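Long-range contacts in stromal cell-derived factor 2-like protein (Arabidopsis thaliana, PDB 3MAL), which takes part in protein quality control and the unfolded protein response of the endoplasmic reticulum, in a complex with ERDJ3B and the chaperone BiP: residues N61-V66 with Q89-R94; R34-D39 with T52-V57; W96-L101 with S113-D118; S22-M27 with W184-G189; T85-H90 with G124-L129. All coordinates share one frame; numbering follows the deposited sequence. Where two conformers were deposited one is given.

Contact 1: N61-V66 with Q89-R94; sequences NSYWIV and QHMKTR
H90 turns the edge of its ring toward a face of the W64 indole, with CD2 above the six-membered ring near its rim and the centroids 4.9 Å apart. CG anti to the backbone N (chi1 -167°) puts the imidazole on the W64 side of the sheet. In the plane of its own ring, NE2 donates to N61 O at 2.8 Å, above the plane of that carbonyl. This side is buried; W64 NE1 bonds to L35 O. The backbones form an antiparallel strand pair of the beta-trefoil barrel, with I65 N to Q89 O at 2.7 Å. Past the end of strand 85-90, M91 N reaches Y63 O, almost straight at 178°. On the exposed side M91 CG presses on I65 CG1 at 3.4 Å, tight, but SD lies obliquely off the Y63 ring, a Met-aromatic contact. Bent K92 meets N61 at about a right angle, NZ donating to OD1 at 3.0 Å and also pairing with S60 OG. A water accepts from K92 N and donates to Y63 O.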
# COMPACT_ATOMS: atom_id res chain seq x y z
N ASN A 61 4.60 11.14 -6.02
CA ASN A 61 4.30 9.75 -6.36
C ASN A 61 4.32 8.77 -5.19
O ASN A 61 3.99 7.58 -5.37
CB ASN A 61 5.25 9.25 -7.47
CG ASN A 61 4.83 9.70 -8.85
OD1 ASN A 61 3.66 9.98 -9.09
ND2 ASN A 61 5.79 9.78 -9.78
N SER A 62 4.68 9.26 -3.99
CA SER A 62 4.61 8.44 -2.78
C SER A 62 3.32 8.58 -1.98
O SER A 62 3.18 7.94 -0.92
CB SER A 62 5.80 8.73 -1.86
OG SER A 62 6.99 8.27 -2.46
N TYR A 63 2.39 9.43 -2.44
CA TYR A 63 1.14 9.65 -1.70
C TYR A 63 0.02 8.73 -2.14
O TYR A 63 -0.15 8.46 -3.34
CB TYR A 63 0.69 11.11 -1.79
CG TYR A 63 1.33 11.98 -0.74
CD1 TYR A 63 2.27 12.96 -1.08
CD2 TYR A 63 1.01 11.80 0.61
CE1 TYR A 63 2.86 13.77 -0.08
CE2 TYR A 63 1.59 12.58 1.60
CZ TYR A 63 2.52 13.54 1.25
OH TYR A 63 3.07 14.28 2.26
N TRP A 64 -0.72 8.24 -1.13
CA TRP A 64 -1.84 7.32 -1.28
C TRP A 64 -3.03 7.87 -0.46
O TRP A 64 -2.83 8.38 0.64
CB TRP A 64 -1.45 5.91 -0.75
CG TRP A 64 -0.26 5.34 -1.46
CD1 TRP A 64 1.08 5.58 -1.17
CD2 TRP A 64 -0.28 4.48 -2.61
NE1 TRP A 64 1.87 4.91 -2.08
CE2 TRP A 64 1.07 4.23 -2.96
CE3 TRP A 64 -1.31 3.88 -3.35
CZ2 TRP A 64 1.41 3.39 -4.03
CZ3 TRP A 64 -0.96 3.05 -4.44
CH2 TRP A 64 0.39 2.82 -4.76
N ILE A 65 -4.24 7.75 -1.00
CA ILE A 65 -5.46 8.09 -0.25
C ILE A 65 -6.09 6.84 0.41
O ILE A 65 -6.35 5.84 -0.27
CB ILE A 65 -6.50 8.84 -1.12
CG1 ILE A 65 -5.87 10.09 -1.75
CG2 ILE A 65 -7.71 9.26 -0.27
CD1 ILE A 65 -5.34 11.04 -0.67
N VAL A 66 -6.31 6.88 1.73
CA VAL A 66 -6.93 5.74 2.43
C VAL A 66 -8.45 5.79 2.18
O VAL A 66 -9.11 6.80 2.48
CB VAL A 66 -6.70 5.81 3.95
CG1 VAL A 66 -7.24 4.55 4.65
CG2 VAL A 66 -5.24 6.06 4.27
N GLN A 89 -5.51 4.42 -2.74
CA GLN A 89 -5.55 4.92 -4.11
C GLN A 89 -4.37 5.87 -4.30
O GLN A 89 -4.21 6.80 -3.54
CB GLN A 89 -6.87 5.63 -4.40
CG GLN A 89 -7.02 6.01 -5.88
CD GLN A 89 -8.34 6.71 -6.18
OE1 GLN A 89 -8.90 7.43 -5.34
NE2 GLN A 89 -8.84 6.51 -7.40
N HIS A 90 -3.57 5.63 -5.33
CA HIS A 90 -2.41 6.44 -5.67
C HIS A 90 -2.91 7.82 -6.10
O HIS A 90 -3.73 7.94 -7.01
CB HIS A 90 -1.63 5.77 -6.82
CG HIS A 90 -0.27 6.35 -7.06
ND1 HIS A 90 0.10 6.90 -8.27
CD2 HIS A 90 0.82 6.45 -6.25
CE1 HIS A 90 1.35 7.31 -8.20
NE2 HIS A 90 1.81 7.06 -6.99
N MET A 91 -2.41 8.87 -5.44
CA MET A 91 -2.93 10.21 -5.68
C MET A 91 -2.66 10.69 -7.10
O MET A 91 -3.53 11.30 -7.73
CB MET A 91 -2.36 11.22 -4.69
CG MET A 91 -3.06 11.29 -3.35
SD MET A 91 -2.49 12.74 -2.40
CE MET A 91 -3.37 14.07 -3.19
N LYS A 92 -1.47 10.41 -7.59
CA LYS A 92 -1.03 10.97 -8.87
C LYS A 92 -1.67 10.30 -10.07
O LYS A 92 -1.97 10.98 -11.04
CB LYS A 92 0.51 10.91 -8.98
CG LYS A 92 1.23 11.94 -8.10
CD LYS A 92 1.21 13.31 -8.71
CE LYS A 92 2.05 13.36 -9.98
NZ LYS A 92 3.42 12.95 -9.70
N THR A 93 -1.90 8.98 -10.01
CA THR A 93 -2.46 8.23 -11.14
C THR A 93 -3.90 7.77 -10.95
O THR A 93 -4.54 7.33 -11.91
CB THR A 93 -1.61 6.98 -11.55
OG1 THR A 93 -1.64 6.03 -10.49
CG2 THR A 93 -0.16 7.35 -11.87
N ARG A 94 -4.42 7.84 -9.73
CA ARG A 94 -5.78 7.38 -9.44
C ARG A 94 -5.99 5.86 -9.50
O ARG A 94 -7.12 5.38 -9.39
CB ARG A 94 -6.78 8.10 -10.37
CG ARG A 94 -6.95 9.54 -10.03
CD ARG A 94 -8.15 9.58 -9.11
NE ARG A 94 -7.87 10.27 -7.89
CZ ARG A 94 -8.69 10.35 -6.86
NH1 ARG A 94 -9.88 9.74 -6.87
NH2 ARG A 94 -8.30 11.03 -5.81
O HOH W 1 0.68 9.72 -5.70

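Contact 2: R34-D39 with T52-V57; sequences RLHSHD and TGFPGV
T52 OG1 is gripped from two residues: H36 ND1 donates to it at 3.1 Å, with OG1 tilted out of the imidazole plane, and Q169 OE1 is a second hydrogen-bond partner. With chi1 at 70°, OG1 sits between the backbone N and carbonyl carbon of T52, alongside the H36 side chain and pointing the same way. Across the strands F54 CD1 lies over one face of the H36 ring in an offset stack, centroids 4.5 Å apart and planes 14° from parallel. The two CB atoms, H36 CB and F54 CB, approach to 3.4 Å. Beneath the stack, R34 N bonds to F54 O at 2.8 Å and F54 N returns the bond to R34 O, whereas H36 N to T52 O is weak. Toward solvent, R34 NH2 brushes V57 CG2 at 3.8 Å, its charge being paired with E188; NH1 bonds to K32 O. Strands 34-38 and 49-54 are the antiparallel pair that the MIR 1 repeat gives to the cap of the beta-trefoil.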
# COMPACT_ATOMS: atom_id res chain seq x y z
N ARG A 34 9.77 4.20 0.65
CA ARG A 34 8.36 4.54 0.64
C ARG A 34 7.58 3.82 -0.48
O ARG A 34 8.04 3.73 -1.62
CB ARG A 34 8.15 6.05 0.49
CG ARG A 34 8.43 6.85 1.70
CD ARG A 34 9.89 7.29 1.71
NE ARG A 34 10.08 8.52 2.47
CZ ARG A 34 10.73 8.58 3.61
NH1 ARG A 34 11.29 7.48 4.10
NH2 ARG A 34 10.85 9.73 4.26
N LEU A 35 6.39 3.34 -0.15
CA LEU A 35 5.49 2.79 -1.17
C LEU A 35 5.24 3.84 -2.26
O LEU A 35 4.84 4.97 -1.96
CB LEU A 35 4.19 2.30 -0.50
CG LEU A 35 3.22 1.49 -1.38
CD1 LEU A 35 3.82 0.11 -1.73
CD2 LEU A 35 1.83 1.37 -0.72
N HIS A 36 5.45 3.45 -3.52
CA HIS A 36 5.56 4.38 -4.61
C HIS A 36 4.97 3.80 -5.91
O HIS A 36 5.04 2.59 -6.18
CB HIS A 36 7.05 4.74 -4.77
CG HIS A 36 7.40 5.50 -6.02
ND1 HIS A 36 7.74 4.87 -7.20
CD2 HIS A 36 7.60 6.82 -6.23
CE1 HIS A 36 8.05 5.78 -8.10
NE2 HIS A 36 7.98 6.97 -7.54
N SER A 37 4.36 4.67 -6.72
CA SER A 37 3.92 4.26 -8.06
C SER A 37 4.20 5.36 -9.06
O SER A 37 4.74 6.41 -8.70
CB SER A 37 2.44 3.79 -8.08
OG SER A 37 2.16 3.01 -9.24
N HIS A 38 3.84 5.12 -10.30
CA HIS A 38 4.21 6.01 -11.39
C HIS A 38 3.56 5.47 -12.65
O HIS A 38 3.03 4.37 -12.63
CB HIS A 38 5.74 6.10 -11.54
CG HIS A 38 6.48 4.78 -11.40
ND1 HIS A 38 7.84 4.73 -11.14
CD2 HIS A 38 6.07 3.50 -11.49
CE1 HIS A 38 8.22 3.47 -11.10
NE2 HIS A 38 7.17 2.70 -11.32
N ASP A 39 3.64 6.23 -13.74
CA ASP A 39 2.93 5.93 -14.97
C ASP A 39 3.70 4.95 -15.90
O ASP A 39 3.92 5.26 -17.07
CB ASP A 39 2.61 7.25 -15.71
CG ASP A 39 1.69 7.06 -16.89
OD1 ASP A 39 1.05 5.99 -16.99
OD2 ASP A 39 1.60 7.99 -17.75
N THR A 52 6.73 0.26 -6.49
CA THR A 52 8.10 0.06 -5.99
C THR A 52 8.28 0.69 -4.62
O THR A 52 7.38 1.38 -4.11
CB THR A 52 9.17 0.72 -6.92
OG1 THR A 52 9.08 2.15 -6.83
CG2 THR A 52 9.02 0.27 -8.37
N GLY A 53 9.44 0.42 -4.02
CA GLY A 53 9.91 1.15 -2.86
C GLY A 53 10.82 2.29 -3.31
O GLY A 53 11.77 2.07 -4.04
N PHE A 54 10.51 3.50 -2.87
CA PHE A 54 11.22 4.72 -3.30
C PHE A 54 11.95 5.41 -2.11
O PHE A 54 11.33 5.72 -1.10
CB PHE A 54 10.20 5.68 -3.93
CG PHE A 54 10.81 6.84 -4.62
CD1 PHE A 54 11.17 6.75 -5.97
CD2 PHE A 54 11.01 8.05 -3.94
CE1 PHE A 54 11.74 7.84 -6.62
CE2 PHE A 54 11.57 9.15 -4.60
CZ PHE A 54 11.94 9.05 -5.93
N PRO A 55 13.26 5.69 -2.23
CA PRO A 55 13.94 6.20 -1.02
C PRO A 55 13.87 7.72 -0.71
O PRO A 55 13.94 8.10 0.47
CB PRO A 55 15.40 5.78 -1.25
CG PRO A 55 15.55 5.79 -2.78
CD PRO A 55 14.19 5.40 -3.34
N GLY A 56 13.75 8.57 -1.73
CA GLY A 56 13.77 10.04 -1.55
C GLY A 56 12.53 10.58 -0.83
O GLY A 56 11.42 10.06 -1.02
N VAL A 57 12.74 11.61 -0.01
CA VAL A 57 11.68 12.25 0.76
C VAL A 57 10.68 13.03 -0.10
O VAL A 57 9.45 12.97 0.11
CB VAL A 57 12.27 13.25 1.85
CG1 VAL A 57 11.17 14.04 2.54
CG2 VAL A 57 13.09 12.53 2.86

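Contact 3: W96-L101 with S113-D118; sequences WLHSHL and SCFGDD
H98 and F115 both set CG anti to the backbone N (chi1 -168° and 169°), which brings their rings together on one face of the hairpin formed by strands 96-100 and 110-115. This is the beta-trefoil hairpin of the MIR 2 repeat. The rings form an offset stack with planes at 14° and centroids 4.3 Å apart. F115 CB also lies over the imidazole, 3.6 Å from the H98 ring centroid, and the ring atom H98 CE1 sits above the phenyl near its rim. H98 ND1 bonds to D125 OD1 beyond the hairpin, which would help fix the imidazole's rotation. Under the rings the backbones join in antiparallel fashion: W96 N to F115 O is 2.8 Å and S113 N to H98 O is equally short, but H98 N to S113 O is weak. Between the strands C114 CA lies 3.3 Å from W96 O, a CA-H...O contact. W96, in a cation-pi contact with R87, directs its indole edge past the strand end, where NE1 donates in the ring plane to D117 O at 2.9 Å.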
# COMPACT_ATOMS: atom_id res chain seq x y z
N TRP A 96 -5.47 1.83 -8.06
CA TRP A 96 -5.63 1.22 -6.72
C TRP A 96 -4.50 0.25 -6.43
O TRP A 96 -4.14 -0.53 -7.30
CB TRP A 96 -6.97 0.45 -6.65
CG TRP A 96 -8.12 1.31 -7.01
CD1 TRP A 96 -8.69 1.47 -8.25
CD2 TRP A 96 -8.82 2.18 -6.13
NE1 TRP A 96 -9.71 2.39 -8.18
CE2 TRP A 96 -9.81 2.84 -6.89
CE3 TRP A 96 -8.71 2.46 -4.77
CZ2 TRP A 96 -10.68 3.77 -6.33
CZ3 TRP A 96 -9.59 3.37 -4.20
CH2 TRP A 96 -10.56 4.02 -4.98
N LEU A 97 -3.93 0.31 -5.22
CA LEU A 97 -2.98 -0.73 -4.78
C LEU A 97 -3.63 -2.12 -4.92
O LEU A 97 -4.73 -2.35 -4.41
CB LEU A 97 -2.56 -0.49 -3.31
CG LEU A 97 -1.40 -1.39 -2.85
CD1 LEU A 97 -0.12 -1.07 -3.67
CD2 LEU A 97 -1.17 -1.31 -1.32
N HIS A 98 -2.96 -3.04 -5.60
CA HIS A 98 -3.62 -4.26 -6.13
C HIS A 98 -2.68 -5.47 -6.03
O HIS A 98 -1.46 -5.34 -6.12
CB HIS A 98 -3.98 -4.02 -7.61
CG HIS A 98 -4.90 -5.04 -8.24
ND1 HIS A 98 -6.27 -4.98 -8.14
CD2 HIS A 98 -4.63 -6.09 -9.07
CE1 HIS A 98 -6.81 -5.96 -8.85
NE2 HIS A 98 -5.84 -6.65 -9.41
N SER A 99 -3.26 -6.63 -5.86
CA SER A 99 -2.53 -7.92 -5.96
C SER A 99 -3.39 -9.03 -6.62
O SER A 99 -4.50 -8.80 -6.96
CB SER A 99 -1.71 -8.39 -4.74
OG SER A 99 -0.78 -9.41 -4.96
N HIS A 100 -2.75 -10.17 -6.86
CA HIS A 100 -3.23 -11.24 -7.67
C HIS A 100 -2.13 -12.31 -7.86
O HIS A 100 -1.06 -12.19 -7.36
CB HIS A 100 -3.75 -10.71 -8.99
CG HIS A 100 -2.88 -9.71 -9.68
ND1 HIS A 100 -1.57 -9.46 -9.35
CD2 HIS A 100 -3.16 -8.88 -10.71
CE1 HIS A 100 -1.07 -8.56 -10.16
NE2 HIS A 100 -2.02 -8.18 -10.99
N LEU A 101 -2.47 -13.37 -8.54
CA LEU A 101 -1.56 -14.48 -8.66
C LEU A 101 -0.65 -14.37 -9.87
O LEU A 101 -0.70 -15.21 -10.74
CB LEU A 101 -2.27 -15.83 -8.63
CG LEU A 101 -3.20 -16.18 -7.47
CD1 LEU A 101 -4.08 -17.40 -7.68
CD2 LEU A 101 -2.52 -16.28 -6.21
N SER A 113 0.65 -4.50 -7.84
CA SER A 113 0.49 -3.53 -8.92
C SER A 113 -0.45 -2.38 -8.56
O SER A 113 -1.01 -2.31 -7.44
CB SER A 113 -0.04 -4.22 -10.20
OG SER A 113 -1.39 -4.66 -10.04
N CYS A 114 -0.59 -1.45 -9.51
CA CYS A 114 -1.63 -0.43 -9.45
C CYS A 114 -2.66 -0.72 -10.56
O CYS A 114 -2.29 -0.85 -11.74
CB CYS A 114 -1.03 0.99 -9.58
SG CYS A 114 -0.92 1.84 -7.96
N PHE A 115 -3.93 -0.81 -10.17
CA PHE A 115 -4.99 -1.32 -11.04
C PHE A 115 -6.12 -0.30 -11.22
O PHE A 115 -6.45 0.45 -10.31
CB PHE A 115 -5.56 -2.62 -10.44
CG PHE A 115 -6.82 -3.13 -11.09
CD1 PHE A 115 -8.08 -2.77 -10.59
CD2 PHE A 115 -6.76 -4.00 -12.18
CE1 PHE A 115 -9.25 -3.24 -11.19
CE2 PHE A 115 -7.92 -4.49 -12.77
CZ PHE A 115 -9.16 -4.12 -12.27
N GLY A 116 -6.75 -0.35 -12.39
CA GLY A 116 -8.00 0.36 -12.59
C GLY A 116 -7.90 1.87 -12.55
O GLY A 116 -6.90 2.46 -12.93
N ASP A 117 -8.97 2.50 -12.08
CA ASP A 117 -9.00 3.94 -12.01
C ASP A 117 -10.26 4.31 -11.27
O ASP A 117 -10.86 3.49 -10.61
CB ASP A 117 -9.01 4.55 -13.41
CG ASP A 117 -10.22 4.10 -14.24
OD1 ASP A 117 -11.32 3.91 -13.71
OD2 ASP A 117 -10.06 3.91 -15.45
N ASP A 118 -10.71 5.55 -11.38
CA ASP A 118 -11.90 5.91 -10.62
C ASP A 118 -13.20 5.25 -11.02
O ASP A 118 -14.17 5.34 -10.28
CB ASP A 118 -12.09 7.40 -10.61
CG ASP A 118 -11.23 8.05 -9.60
OD1 ASP A 118 -10.29 8.73 -10.03
OD2 ASP A 118 -11.46 7.86 -8.40

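Contact 4: S22-M27 with W184-G189; sequences SAIKLM and WLAAEG
L26 and W184 meet at about a right angle: the leucine CD2 stands over one face of the indole, offset toward its rim, and its CG lies 3.8 Å from W184 CE3. The carbonyl O of L26 approaches the same indole from its edge, near CZ3. One residue along, on the other face of the sheet, M27 and L185 lie side by side and point the same way. Their ends press together, M27 CE to L185 CD1 at 3.3 Å, tighter than ordinary van der Waals contact. K25 and E188 converge at a slant: the lysine chain is extended beyond CG, and NZ meets E188 OE1 on the syn side at 3.1 Å, a salt bridge. The other carboxylate oxygen, OE2, pairs with R34, so E188 is shared by two positive charges. Four main-chain bonds hold the strands in antiparallel register, among them M27 N to L185 O at 2.8 Å and A187 N to K25 O at 2.9 Å. At E188 (phi 52°) the strand turns a corner, and G189 CA comes as close as 3.0 Å to A23 O. The contact closes the beta-trefoil barrel by joining its first strand, 23-28, to its last, 184-190; strand 64-67 flanks the former and strand 143-148 the latter, and L155 O of strand 154-161 receives W184 NE1.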
# COMPACT_ATOMS: atom_id res chain seq x y z
N SER A 22 -7.79 10.45 4.21
CA SER A 22 -6.51 11.08 4.48
C SER A 22 -5.47 10.68 3.43
O SER A 22 -5.58 9.62 2.78
CB SER A 22 -6.02 10.74 5.88
OG SER A 22 -5.30 9.53 5.83
N ALA A 23 -4.48 11.56 3.25
CA ALA A 23 -3.34 11.27 2.37
C ALA A 23 -2.14 10.84 3.22
O ALA A 23 -1.80 11.49 4.21
CB ALA A 23 -2.98 12.47 1.51
N ILE A 24 -1.53 9.72 2.85
CA ILE A 24 -0.42 9.16 3.62
C ILE A 24 0.74 8.73 2.73
O ILE A 24 0.55 8.47 1.54
CB ILE A 24 -0.86 7.94 4.48
CG1 ILE A 24 -1.22 6.73 3.60
CG2 ILE A 24 -1.95 8.36 5.51
CD1 ILE A 24 -1.39 5.41 4.37
N LYS A 25 1.92 8.67 3.33
CA LYS A 25 2.99 7.82 2.82
C LYS A 25 3.08 6.57 3.72
O LYS A 25 2.66 6.59 4.88
CB LYS A 25 4.30 8.57 2.76
CG LYS A 25 4.24 9.80 1.87
CD LYS A 25 5.65 10.31 1.55
CE LYS A 25 5.56 11.52 0.60
NZ LYS A 25 6.92 12.09 0.37
N LEU A 26 3.54 5.48 3.13
CA LEU A 26 3.69 4.22 3.83
C LEU A 26 5.14 3.81 3.75
O LEU A 26 5.66 3.51 2.67
CB LEU A 26 2.77 3.16 3.19
CG LEU A 26 2.43 2.00 4.12
CD1 LEU A 26 1.45 2.42 5.24
CD2 LEU A 26 1.88 0.82 3.29
N MET A 27 5.82 3.82 4.90
CA MET A 27 7.23 3.53 4.97
C MET A 27 7.47 2.09 5.42
O MET A 27 6.90 1.64 6.43
CB MET A 27 7.92 4.50 5.93
CG MET A 27 9.44 4.36 5.96
SD MET A 27 10.25 5.27 7.30
CE MET A 27 9.96 4.14 8.65
N TRP A 184 5.09 -2.17 8.14
CA TRP A 184 5.05 -0.83 7.57
C TRP A 184 4.59 0.19 8.62
O TRP A 184 4.00 -0.17 9.64
CB TRP A 184 4.09 -0.79 6.37
CG TRP A 184 4.52 -1.68 5.22
CD1 TRP A 184 4.36 -3.04 5.12
CD2 TRP A 184 5.19 -1.27 4.01
NE1 TRP A 184 4.88 -3.50 3.93
CE2 TRP A 184 5.39 -2.44 3.23
CE3 TRP A 184 5.63 -0.05 3.52
CZ2 TRP A 184 6.02 -2.40 1.98
CZ3 TRP A 184 6.26 -0.00 2.27
CH2 TRP A 184 6.44 -1.18 1.51
N LEU A 185 4.84 1.46 8.33
CA LEU A 185 4.47 2.60 9.18
C LEU A 185 3.87 3.72 8.30
O LEU A 185 4.48 4.13 7.30
CB LEU A 185 5.71 3.12 9.93
CG LEU A 185 6.54 2.06 10.69
CD1 LEU A 185 8.04 2.25 10.54
CD2 LEU A 185 6.19 2.03 12.14
N ALA A 186 2.70 4.21 8.65
CA ALA A 186 2.19 5.41 7.98
C ALA A 186 2.96 6.63 8.48
O ALA A 186 3.18 6.80 9.69
CB ALA A 186 0.67 5.57 8.20
N ALA A 187 3.37 7.48 7.54
CA ALA A 187 4.10 8.72 7.88
C ALA A 187 3.75 9.90 6.96
O ALA A 187 3.06 9.74 5.92
CB ALA A 187 5.59 8.44 7.84
N GLU A 188 4.24 11.09 7.31
CA GLU A 188 4.14 12.25 6.41
C GLU A 188 2.73 12.52 5.89
O GLU A 188 2.56 13.04 4.80
CB GLU A 188 5.08 12.09 5.21
CG GLU A 188 6.49 12.19 5.62
CD GLU A 188 7.49 11.97 4.49
OE1 GLU A 188 7.34 12.50 3.37
OE2 GLU A 188 8.48 11.29 4.78
N GLY A 189 1.72 12.18 6.67
CA GLY A 189 0.38 12.25 6.14
C GLY A 189 -0.35 13.56 6.37
O GLY A 189 0.13 14.44 7.09

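Contact 5: T85-H90 with G124-L129; sequences TIRLQH and GDHWKL
I86 and W127 form a hydrogen-bonded antiparallel pair that joins strands 85-90 and 127-131, both within the MIR 2 repeat, as neighbours in the beta-trefoil barrel. Backbone bonds come first: I86 N donates to W127 O at 2.8 Å and W127 N answers to I86 O at 3.0 Å. T85 CA adds a CA-H...O contact to W127 O at 3.4 Å. Where the strands part, a water takes over: it accepts from L88 N at 2.9 Å and lies close to D125 O. Apolar contacts follow on the side of H126. T85 CG2, anti to the backbone N, touches H126 CB at 3.6 Å. R87 runs beside the histidine in the same direction, its CG 3.9 Å from H126 CD2, with the guanidinium turned 83° from the imidazole plane. Polar ends look elsewhere: R87 NE bonds to P68 O, and W127 NE1 to L97 O. R87 NH1 and D125 OD2 stay 5.4 Å apart, each bonded to S121 OG. The I86 side chain packs on L146 and W138. Its carbonyl O lies near the plane of the W127 indole at the ring edge, 4.1 Å from CD1.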
# COMPACT_ATOMS: atom_id res chain seq x y z
N THR A 85 -11.08 -3.60 6.21
CA THR A 85 -10.72 -3.77 4.81
C THR A 85 -10.64 -2.39 4.18
O THR A 85 -11.62 -1.64 4.21
CB THR A 85 -11.76 -4.61 4.07
OG1 THR A 85 -11.99 -5.82 4.81
CG2 THR A 85 -11.27 -4.97 2.65
N ILE A 86 -9.47 -2.05 3.65
CA ILE A 86 -9.23 -0.72 3.07
C ILE A 86 -8.72 -0.82 1.63
O ILE A 86 -8.34 -1.91 1.14
CB ILE A 86 -8.21 0.15 3.91
CG1 ILE A 86 -6.77 -0.40 3.78
CG2 ILE A 86 -8.65 0.28 5.39
CD1 ILE A 86 -5.69 0.50 4.43
N ARG A 87 -8.73 0.33 0.96
CA ARG A 87 -8.13 0.50 -0.36
C ARG A 87 -7.13 1.67 -0.23
O ARG A 87 -7.32 2.58 0.60
CB ARG A 87 -9.20 0.81 -1.42
CG ARG A 87 -10.20 -0.35 -1.66
CD ARG A 87 -11.20 -0.08 -2.80
NE ARG A 87 -12.08 1.03 -2.50
CZ ARG A 87 -12.82 1.69 -3.38
NH1 ARG A 87 -12.80 1.37 -4.67
NH2 ARG A 87 -13.54 2.72 -2.96
N LEU A 88 -6.05 1.62 -1.01
CA LEU A 88 -5.10 2.72 -1.06
C LEU A 88 -5.05 3.19 -2.50
O LEU A 88 -4.65 2.46 -3.38
CB LEU A 88 -3.69 2.29 -0.58
CG LEU A 88 -3.58 1.99 0.92
CD1 LEU A 88 -2.21 1.36 1.21
CD2 LEU A 88 -3.78 3.28 1.74
N GLN A 89 -5.51 4.42 -2.74
CA GLN A 89 -5.55 4.92 -4.11
C GLN A 89 -4.37 5.87 -4.30
O GLN A 89 -4.21 6.80 -3.54
CB GLN A 89 -6.87 5.63 -4.40
CG GLN A 89 -7.02 6.01 -5.88
CD GLN A 89 -8.34 6.71 -6.18
OE1 GLN A 89 -8.90 7.43 -5.34
NE2 GLN A 89 -8.84 6.51 -7.40
N HIS A 90 -3.57 5.63 -5.33
CA HIS A 90 -2.41 6.44 -5.67
C HIS A 90 -2.91 7.82 -6.10
O HIS A 90 -3.73 7.94 -7.01
CB HIS A 90 -1.63 5.77 -6.82
CG HIS A 90 -0.27 6.35 -7.06
ND1 HIS A 90 0.10 6.90 -8.27
CD2 HIS A 90 0.82 6.45 -6.25
CE1 HIS A 90 1.35 7.31 -8.20
NE2 HIS A 90 1.81 7.06 -6.99
N GLY A 124 -9.64 -7.27 -5.73
CA GLY A 124 -8.19 -7.39 -5.73
C GLY A 124 -7.52 -6.13 -5.21
O GLY A 124 -6.31 -6.12 -4.97
N ASP A 125 -8.31 -5.06 -5.06
CA ASP A 125 -7.86 -3.79 -4.46
C ASP A 125 -8.01 -3.78 -2.93
O ASP A 125 -7.73 -2.77 -2.29
CB ASP A 125 -8.65 -2.62 -5.06
CG ASP A 125 -8.47 -2.48 -6.56
OD1 ASP A 125 -7.43 -2.89 -7.13
OD2 ASP A 125 -9.39 -1.94 -7.19
N HIS A 126 -8.46 -4.90 -2.34
CA HIS A 126 -8.80 -4.93 -0.91
C HIS A 126 -7.66 -5.47 -0.03
O HIS A 126 -7.08 -6.53 -0.32
CB HIS A 126 -10.11 -5.72 -0.70
CG HIS A 126 -11.29 -5.12 -1.41
ND1 HIS A 126 -12.57 -5.63 -1.28
CD2 HIS A 126 -11.38 -4.06 -2.24
CE1 HIS A 126 -13.40 -4.90 -2.02
NE2 HIS A 126 -12.70 -3.94 -2.61
N TRP A 127 -7.34 -4.72 1.03
CA TRP A 127 -6.26 -5.06 1.97
C TRP A 127 -6.79 -4.97 3.39
O TRP A 127 -7.53 -4.03 3.73
CB TRP A 127 -5.07 -4.10 1.81
CG TRP A 127 -4.49 -4.08 0.41
CD1 TRP A 127 -4.98 -3.39 -0.66
CD2 TRP A 127 -3.33 -4.79 -0.07
NE1 TRP A 127 -4.20 -3.61 -1.78
CE2 TRP A 127 -3.18 -4.47 -1.44
CE3 TRP A 127 -2.40 -5.64 0.53
CZ2 TRP A 127 -2.15 -5.00 -2.23
CZ3 TRP A 127 -1.36 -6.17 -0.25
CH2 TRP A 127 -1.24 -5.83 -1.62
N LYS A 128 -6.41 -5.93 4.23
CA LYS A 128 -6.81 -5.87 5.63
C LYS A 128 -5.70 -5.17 6.42
O LYS A 128 -4.53 -5.55 6.33
CB LYS A 128 -7.06 -7.30 6.13
CG LYS A 128 -7.27 -7.49 7.64
CD LYS A 128 -7.08 -9.01 7.87
CE LYS A 128 -7.31 -9.44 9.30
NZ LYS A 128 -7.20 -10.94 9.43
N LEU A 129 -6.08 -4.13 7.17
CA LEU A 129 -5.12 -3.47 8.06
C LEU A 129 -4.99 -4.27 9.36
O LEU A 129 -5.99 -4.60 10.01
CB LEU A 129 -5.52 -2.03 8.39
CG LEU A 129 -4.59 -1.38 9.43
CD1 LEU A 129 -3.26 -0.88 8.80
CD2 LEU A 129 -5.29 -0.24 10.14
O HOH W 2 -6.31 -0.49 -3.03

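Overall arrangement
From the N terminus, strand 23-28 opens contact 4, which closes only when strand 184-190 returns, so the other four contacts nest inside its loop. Contact 2 comes first within it, a short closure in the MIR 1 cap. Contact 1 follows in series, bringing 61-66 against 89-94 and so linking the first repeat to the second. Contact 5 starts on the strand where contact 1 ends, sharing Q89 and H90, and encloses the cap hairpin of contact 3. Contacts 4, 1 and 5 each join two neighbouring barrel strands (184-190 with 23-28, 64-67 with 85-90, 85-90 with 127-131), while contacts 2 and 3, centres about 16 Å apart, belong to the cap, where strands 49-54 and 110-115 pair.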